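Local coordinates for enterobactin synthetase component F-related protein (Vibrio cholerae serotype O1, PDB 4OXI) that probably uses ATP to activate glycine as glycyl-adenylate, acting as an adenylation domain in a lipopolysaccharide modification pathway that gives resistance to antimicrobial peptides, at residues V71-A85 and R106-L119. Numbering follows the deposited sequence.
Sequences VKQKTYTYQEMTDMA and RDLAAYSAIWASYL
Ala85 and Ala116 mark where helix 78-85 crosses helix 108-119, their axes 8.5 Å apart at -72°, while at the far end the type I' turn Val71-Lys74, which joins strands 67-71 and 74-77 into a hairpin, meets the start of helix 108-119. This is a knobs-into-holes crossing in the AMP-binding fold: Ala85 fits among Ser112, Trp115, Ala116 and Leu119, and Trp115 enters between Tyr78, Met81, Thr82 and Ala85. Met81 lies over one face of the indole, its CB 3.4 Å from Trp115 CZ3. The bend at chi2 (-60°) puts SD above the six-membered ring in a more distant Met-aromatic contact, and the bend at chi3 turns CE back over the indole. Tyr78 comes to the indole edge obliquely, CD2 3.5 Å from Trp115 CH2, and its hydroxyl is hydrogen-bonded to Ala281 O beyond.

Leu108, in the first turn of helix 108-119, reaches both Tyr76 and Met84. CD1 sits over the centre of the Tyr76 ring, 3.9 Å from its centroid. Leu108 and Met84 meet tip to tip, CD2 touching SD and CD1 touching CE. The same sulfur is 3.6 Å from Ser112 OG, a hydroxyl turned back to Leu108 O. Next to the turn, the extended chain of Lys72 reaches Asp107, whose carboxylate has two tasks: OD2 caps the helix by accepting from Ala109 N, and OD1 forms a salt bridge with Lys72, its anti lone pair taking the hydrogen bond from NZ at 2.9 Å.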
loop_
_atom_site.group_PDB
_atom_site.type_symbol
_atom_site.label_atom_id
_atom_site.label_comp_id
_atom_site.label_asym_id
_atom_site.label_seq_id
_atom_site.Cartn_x
_atom_site.Cartn_y
_atom_site.Cartn_z
ATOM N N VAL A 71 -17.129 -2.952 9.520
ATOM C CA VAL A 71 -16.481 -1.658 9.760
ATOM C C VAL A 71 -17.270 -0.824 10.784
ATOM O O VAL A 71 -18.485 -0.618 10.640
ATOM C CB VAL A 71 -16.262 -0.862 8.430
ATOM C CG1 VAL A 71 -17.595 -0.565 7.724
ATOM C CG2 VAL A 71 -15.496 0.448 8.685
ATOM N N LYS A 72 -16.580 -0.353 11.818
ATOM C CA LYS A 72 -17.233 0.458 12.865
ATOM C C LYS A 72 -18.523 -0.168 13.373
ATOM O O LYS A 72 -19.593 0.431 13.256
ATOM C CB LYS A 72 -17.546 1.874 12.350
ATOM C CG LYS A 72 -16.299 2.699 11.987
ATOM C CD LYS A 72 -16.722 4.054 11.417
ATOM C CE LYS A 72 -15.527 4.840 10.961
ATOM N NZ LYS A 72 -15.967 6.113 10.336
ATOM N N GLN A 73 -18.422 -1.395 13.872
ATOM C CA GLN A 73 -19.533 -2.069 14.531
ATOM C C GLN A 73 -20.722 -2.403 13.602
ATOM O O GLN A 73 -21.792 -2.799 14.080
ATOM C CB GLN A 73 -19.994 -1.253 15.747
ATOM C CG GLN A 73 -20.663 -2.085 16.808
ATOM C CD GLN A 73 -20.718 -1.375 18.139
ATOM O OE1 GLN A 73 -20.227 -1.890 19.146
ATOM N NE2 GLN A 73 -21.325 -0.188 18.158
ATOM N N LYS A 74 -20.543 -2.262 12.285
ATOM C CA LYS A 74 -21.595 -2.680 11.353
ATOM C C LYS A 74 -21.121 -3.706 10.338
ATOM O O LYS A 74 -19.986 -3.662 9.868
ATOM C CB LYS A 74 -22.194 -1.485 10.613
ATOM C CG LYS A 74 -22.962 -0.529 11.494
ATOM C CD LYS A 74 -23.799 0.413 10.645
ATOM C CE LYS A 74 -24.699 1.270 11.520
ATOM N NZ LYS A 74 -23.923 1.946 12.596
ATOM N N THR A 75 -22.007 -4.624 9.983
ATOM C CA THR A 75 -21.670 -5.660 9.018
ATOM C C THR A 75 -22.519 -5.498 7.760
ATOM O O THR A 75 -23.698 -5.167 7.852
ATOM C CB THR A 75 -21.900 -7.034 9.640
ATOM O OG1 THR A 75 -21.211 -7.077 10.898
ATOM C CG2 THR A 75 -21.381 -8.134 8.739
ATOM N N TYR A 76 -21.913 -5.709 6.591
ATOM C CA TYR A 76 -22.617 -5.562 5.317
ATOM C C TYR A 76 -22.415 -6.825 4.508
ATOM O O TYR A 76 -21.279 -7.308 4.366
ATOM C CB TYR A 76 -22.095 -4.340 4.528
ATOM C CG TYR A 76 -22.162 -3.040 5.308
ATOM C CD1 TYR A 76 -23.257 -2.189 5.192
ATOM C CD2 TYR A 76 -21.150 -2.684 6.178
ATOM C CE1 TYR A 76 -23.333 -1.009 5.920
ATOM C CE2 TYR A 76 -21.216 -1.506 6.907
ATOM C CZ TYR A 76 -22.302 -0.673 6.771
ATOM O OH TYR A 76 -22.360 0.500 7.496
ATOM N N THR A 77 -23.512 -7.377 3.988
ATOM C CA THR A 77 -23.423 -8.588 3.165
ATOM C C THR A 77 -22.885 -8.289 1.760
ATOM O O THR A 77 -22.810 -7.124 1.351
ATOM C CB THR A 77 -24.795 -9.231 2.989
ATOM O OG1 THR A 77 -25.634 -8.305 2.312
ATOM C CG2 THR A 77 -25.430 -9.588 4.351
ATOM N N TYR A 78 -22.525 -9.335 1.021
ATOM C CA TYR A 78 -22.099 -9.173 -0.365
ATOM C C TYR A 78 -23.175 -8.469 -1.184
ATOM O O TYR A 78 -22.870 -7.638 -2.039
ATOM C CB TYR A 78 -21.685 -10.523 -0.985
ATOM C CG TYR A 78 -20.242 -10.810 -0.679
ATOM C CD1 TYR A 78 -19.872 -11.502 0.473
ATOM C CD2 TYR A 78 -19.239 -10.328 -1.505
ATOM C CE1 TYR A 78 -18.529 -11.720 0.774
ATOM C CE2 TYR A 78 -17.915 -10.539 -1.215
ATOM C CZ TYR A 78 -17.563 -11.218 -0.080
ATOM O OH TYR A 78 -16.228 -11.397 0.174
ATOM N N GLN A 79 -24.434 -8.763 -0.885
ATOM C CA GLN A 79 -25.539 -8.169 -1.621
ATOM C C GLN A 79 -25.633 -6.688 -1.307
ATOM O O GLN A 79 -25.830 -5.859 -2.210
ATOM C CB GLN A 79 -26.855 -8.875 -1.261
ATOM C CG GLN A 79 -28.096 -8.306 -1.965
ATOM C CD GLN A 79 -28.108 -8.584 -3.465
ATOM O OE1 GLN A 79 -27.974 -9.729 -3.901
ATOM N NE2 GLN A 79 -28.255 -7.530 -4.263
ATOM N N GLU A 80 -25.504 -6.342 -0.031
ATOM C CA GLU A 80 -25.578 -4.940 0.348
ATOM C C GLU A 80 -24.398 -4.154 -0.218
ATOM O O GLU A 80 -24.564 -3.025 -0.655
ATOM C CB GLU A 80 -25.640 -4.796 1.872
ATOM C CG GLU A 80 -26.949 -5.297 2.488
ATOM C CD GLU A 80 -26.839 -5.530 4.001
ATOM O OE1 GLU A 80 -25.704 -5.650 4.524
ATOM O OE2 GLU A 80 -27.891 -5.608 4.666
ATOM N N MET A 81 -23.202 -4.740 -0.198
ATOM C CA MET A 81 -22.026 -4.061 -0.754
ATOM C C MET A 81 -22.170 -3.927 -2.268
ATOM O O MET A 81 -21.769 -2.920 -2.860
ATOM C CB MET A 81 -20.734 -4.822 -0.413
ATOM C CG MET A 81 -20.320 -4.728 1.059
ATOM S SD MET A 81 -20.028 -3.017 1.589
ATOM C CE MET A 81 -18.716 -2.526 0.455
ATOM N N THR A 82 -22.758 -4.944 -2.893
ATOM C CA THR A 82 -22.961 -4.920 -4.338
ATOM C C THR A 82 -23.946 -3.828 -4.748
ATOM O O THR A 82 -23.722 -3.141 -5.737
ATOM C CB THR A 82 -23.402 -6.285 -4.853
ATOM O OG1 THR A 82 -22.356 -7.233 -4.572
ATOM C CG2 THR A 82 -23.661 -6.235 -6.364
ATOM N N ASP A 83 -25.009 -3.639 -3.972
ATOM C CA ASP A 83 -25.976 -2.587 -4.266
ATOM C C ASP A 83 -25.303 -1.216 -4.216
ATOM O O ASP A 83 -25.536 -0.371 -5.074
ATOM C CB ASP A 83 -27.142 -2.593 -3.259
ATOM C CG ASP A 83 -28.007 -3.859 -3.335
ATOM O OD1 ASP A 83 -27.963 -4.580 -4.359
ATOM O OD2 ASP A 83 -28.749 -4.120 -2.355
ATOM N N MET A 84 -24.497 -0.980 -3.185
ATOM C CA MET A 84 -23.828 0.305 -3.053
ATOM C C MET A 84 -22.798 0.484 -4.168
ATOM O O MET A 84 -22.749 1.526 -4.802
ATOM C CB MET A 84 -23.167 0.429 -1.685
ATOM C CG MET A 84 -24.142 0.796 -0.592
ATOM S SD MET A 84 -23.354 0.803 1.021
ATOM C CE MET A 84 -23.387 -0.947 1.444
ATOM N N ALA A 85 -22.007 -0.550 -4.420
ATOM C CA ALA A 85 -20.939 -0.478 -5.407
ATOM C C ALA A 85 -21.472 -0.238 -6.827
ATOM O O ALA A 85 -21.036 0.695 -7.498
ATOM C CB ALA A 85 -20.088 -1.731 -5.346
ATOM N N ARG A 106 -11.142 4.268 6.298
ATOM C CA ARG A 106 -11.594 3.311 7.322
ATOM C C ARG A 106 -13.073 3.419 7.589
ATOM O O ARG A 106 -13.522 3.387 8.735
ATOM C CB ARG A 106 -10.795 3.458 8.626
ATOM C CG ARG A 106 -9.345 2.996 8.435
ATOM C CD ARG A 106 -8.495 3.035 9.691
ATOM N NE ARG A 106 -7.090 2.919 9.298
ATOM C CZ ARG A 106 -6.488 1.776 8.972
ATOM N NH1 ARG A 106 -7.154 0.620 9.018
ATOM N NH2 ARG A 106 -5.211 1.793 8.605
ATOM N N ASP A 107 -13.821 3.560 6.507
ATOM C CA ASP A 107 -15.235 3.838 6.590
ATOM C C ASP A 107 -15.916 3.157 5.404
ATOM O O ASP A 107 -15.284 2.939 4.359
ATOM C CB ASP A 107 -15.452 5.349 6.525
ATOM C CG ASP A 107 -16.915 5.737 6.665
ATOM O OD1 ASP A 107 -17.342 6.014 7.810
ATOM O OD2 ASP A 107 -17.645 5.757 5.642
ATOM N N LEU A 108 -17.192 2.828 5.561
ATOM C CA LEU A 108 -17.949 2.138 4.522
ATOM C C LEU A 108 -17.813 2.796 3.148
ATOM O O LEU A 108 -17.701 2.106 2.123
ATOM C CB LEU A 108 -19.421 2.104 4.916
ATOM C CG LEU A 108 -20.408 1.728 3.813
ATOM C CD1 LEU A 108 -20.211 0.263 3.427
ATOM C CD2 LEU A 108 -21.848 2.001 4.270
ATOM N N ALA A 109 -17.831 4.126 3.129
ATOM C CA ALA A 109 -17.804 4.870 1.871
ATOM C C ALA A 109 -16.537 4.579 1.075
ATOM O O ALA A 109 -16.589 4.467 -0.139
ATOM C CB ALA A 109 -17.942 6.349 2.134
ATOM N N ALA A 110 -15.399 4.419 1.747
ATOM C CA ALA A 110 -14.152 4.103 1.027
ATOM C C ALA A 110 -14.214 2.741 0.350
ATOM O O ALA A 110 -13.826 2.612 -0.818
ATOM C CB ALA A 110 -12.957 4.172 1.960
ATOM N N TYR A 111 -14.682 1.721 1.079
ATOM C CA TYR A 111 -14.733 0.358 0.533
ATOM C C TYR A 111 -15.835 0.209 -0.532
ATOM O O TYR A 111 -15.667 -0.529 -1.498
ATOM C CB TYR A 111 -14.849 -0.689 1.671
ATOM C CG TYR A 111 -13.696 -0.523 2.638
ATOM C CD1 TYR A 111 -12.492 -1.159 2.425
ATOM C CD2 TYR A 111 -13.795 0.338 3.719
ATOM C CE1 TYR A 111 -11.410 -0.960 3.284
ATOM C CE2 TYR A 111 -12.737 0.543 4.570
ATOM C CZ TYR A 111 -11.549 -0.107 4.349
ATOM O OH TYR A 111 -10.506 0.118 5.214
ATOM N N SER A 112 -16.955 0.907 -0.346
ATOM C CA SER A 112 -18.009 0.975 -1.355
ATOM C C SER A 112 -17.454 1.510 -2.672
ATOM O O SER A 112 -17.718 0.962 -3.727
ATOM C CB SER A 112 -19.106 1.944 -0.884
ATOM O OG SER A 112 -19.948 1.333 0.072
ATOM N N ALA A 113 -16.714 2.615 -2.594
ATOM C CA ALA A 113 -16.172 3.268 -3.787
ATOM C C ALA A 113 -15.099 2.433 -4.450
ATOM O O ALA A 113 -14.996 2.422 -5.674
ATOM C CB ALA A 113 -15.629 4.660 -3.446
ATOM N N ILE A 114 -14.296 1.730 -3.655
ATOM C CA ILE A 114 -13.258 0.865 -4.222
ATOM C C ILE A 114 -13.859 -0.336 -4.976
ATOM O O ILE A 114 -13.428 -0.650 -6.089
ATOM C CB ILE A 114 -12.254 0.401 -3.157
ATOM C CG1 ILE A 114 -11.433 1.592 -2.656
ATOM C CG2 ILE A 114 -11.311 -0.643 -3.747
ATOM C CD1 ILE A 114 -10.483 1.271 -1.529
ATOM N N TRP A 115 -14.873 -0.976 -4.395
ATOM C CA TRP A 115 -15.603 -2.024 -5.103
ATOM C C TRP A 115 -16.261 -1.446 -6.356
ATOM O O TRP A 115 -16.260 -2.073 -7.404
ATOM C CB TRP A 115 -16.726 -2.571 -4.237
ATOM C CG TRP A 115 -16.350 -3.561 -3.233
ATOM C CD1 TRP A 115 -15.239 -3.564 -2.441
ATOM C CD2 TRP A 115 -17.118 -4.712 -2.860
ATOM N NE1 TRP A 115 -15.266 -4.661 -1.596
ATOM C CE2 TRP A 115 -16.410 -5.378 -1.836
ATOM C CE3 TRP A 115 -18.338 -5.242 -3.290
ATOM C CZ2 TRP A 115 -16.884 -6.547 -1.237
ATOM C CZ3 TRP A 115 -18.800 -6.423 -2.707
ATOM C CH2 TRP A 115 -18.076 -7.055 -1.688
ATOM N N ALA A 116 -16.844 -0.259 -6.227
ATOM C CA ALA A 116 -17.523 0.389 -7.344
ATOM C C ALA A 116 -16.539 0.642 -8.465
ATOM O O ALA A 116 -16.851 0.458 -9.638
ATOM C CB ALA A 116 -18.153 1.728 -6.894
ATOM N N SER A 117 -15.344 1.094 -8.105
ATOM C CA SER A 117 -14.347 1.387 -9.121
ATOM C C SER A 117 -13.875 0.110 -9.795
ATOM O O SER A 117 -13.729 0.061 -11.026
ATOM C CB SER A 117 -13.157 2.135 -8.521
ATOM O OG SER A 117 -12.106 2.165 -9.470
ATOM N N TYR A 118 -13.633 -0.927 -8.999
ATOM C CA TYR A 118 -13.205 -2.199 -9.573
ATOM C C TYR A 118 -14.286 -2.794 -10.495
ATOM O O TYR A 118 -14.004 -3.174 -11.632
ATOM C CB TYR A 118 -12.809 -3.232 -8.494
ATOM C CG TYR A 118 -12.480 -4.546 -9.156
ATOM C CD1 TYR A 118 -11.237 -4.747 -9.736
ATOM C CD2 TYR A 118 -13.432 -5.557 -9.270
ATOM C CE1 TYR A 118 -10.929 -5.925 -10.389
ATOM C CE2 TYR A 118 -13.135 -6.746 -9.927
ATOM C CZ TYR A 118 -11.885 -6.918 -10.491
ATOM O OH TYR A 118 -11.566 -8.086 -11.141
ATOM N N LEU A 119 -15.513 -2.890 -9.990
ATOM C CA LEU A 119 -16.604 -3.506 -10.738
ATOM C C LEU A 119 -16.887 -2.753 -12.034
ATOM O O LEU A 119 -17.247 -3.359 -13.046
ATOM C CB LEU A 119 -17.859 -3.571 -9.873
ATOM C CG LEU A 119 -17.778 -4.572 -8.718
ATOM C CD1 LEU A 119 -19.014 -4.491 -7.841
ATOM C CD2 LEU A 119 -17.617 -5.991 -9.242
#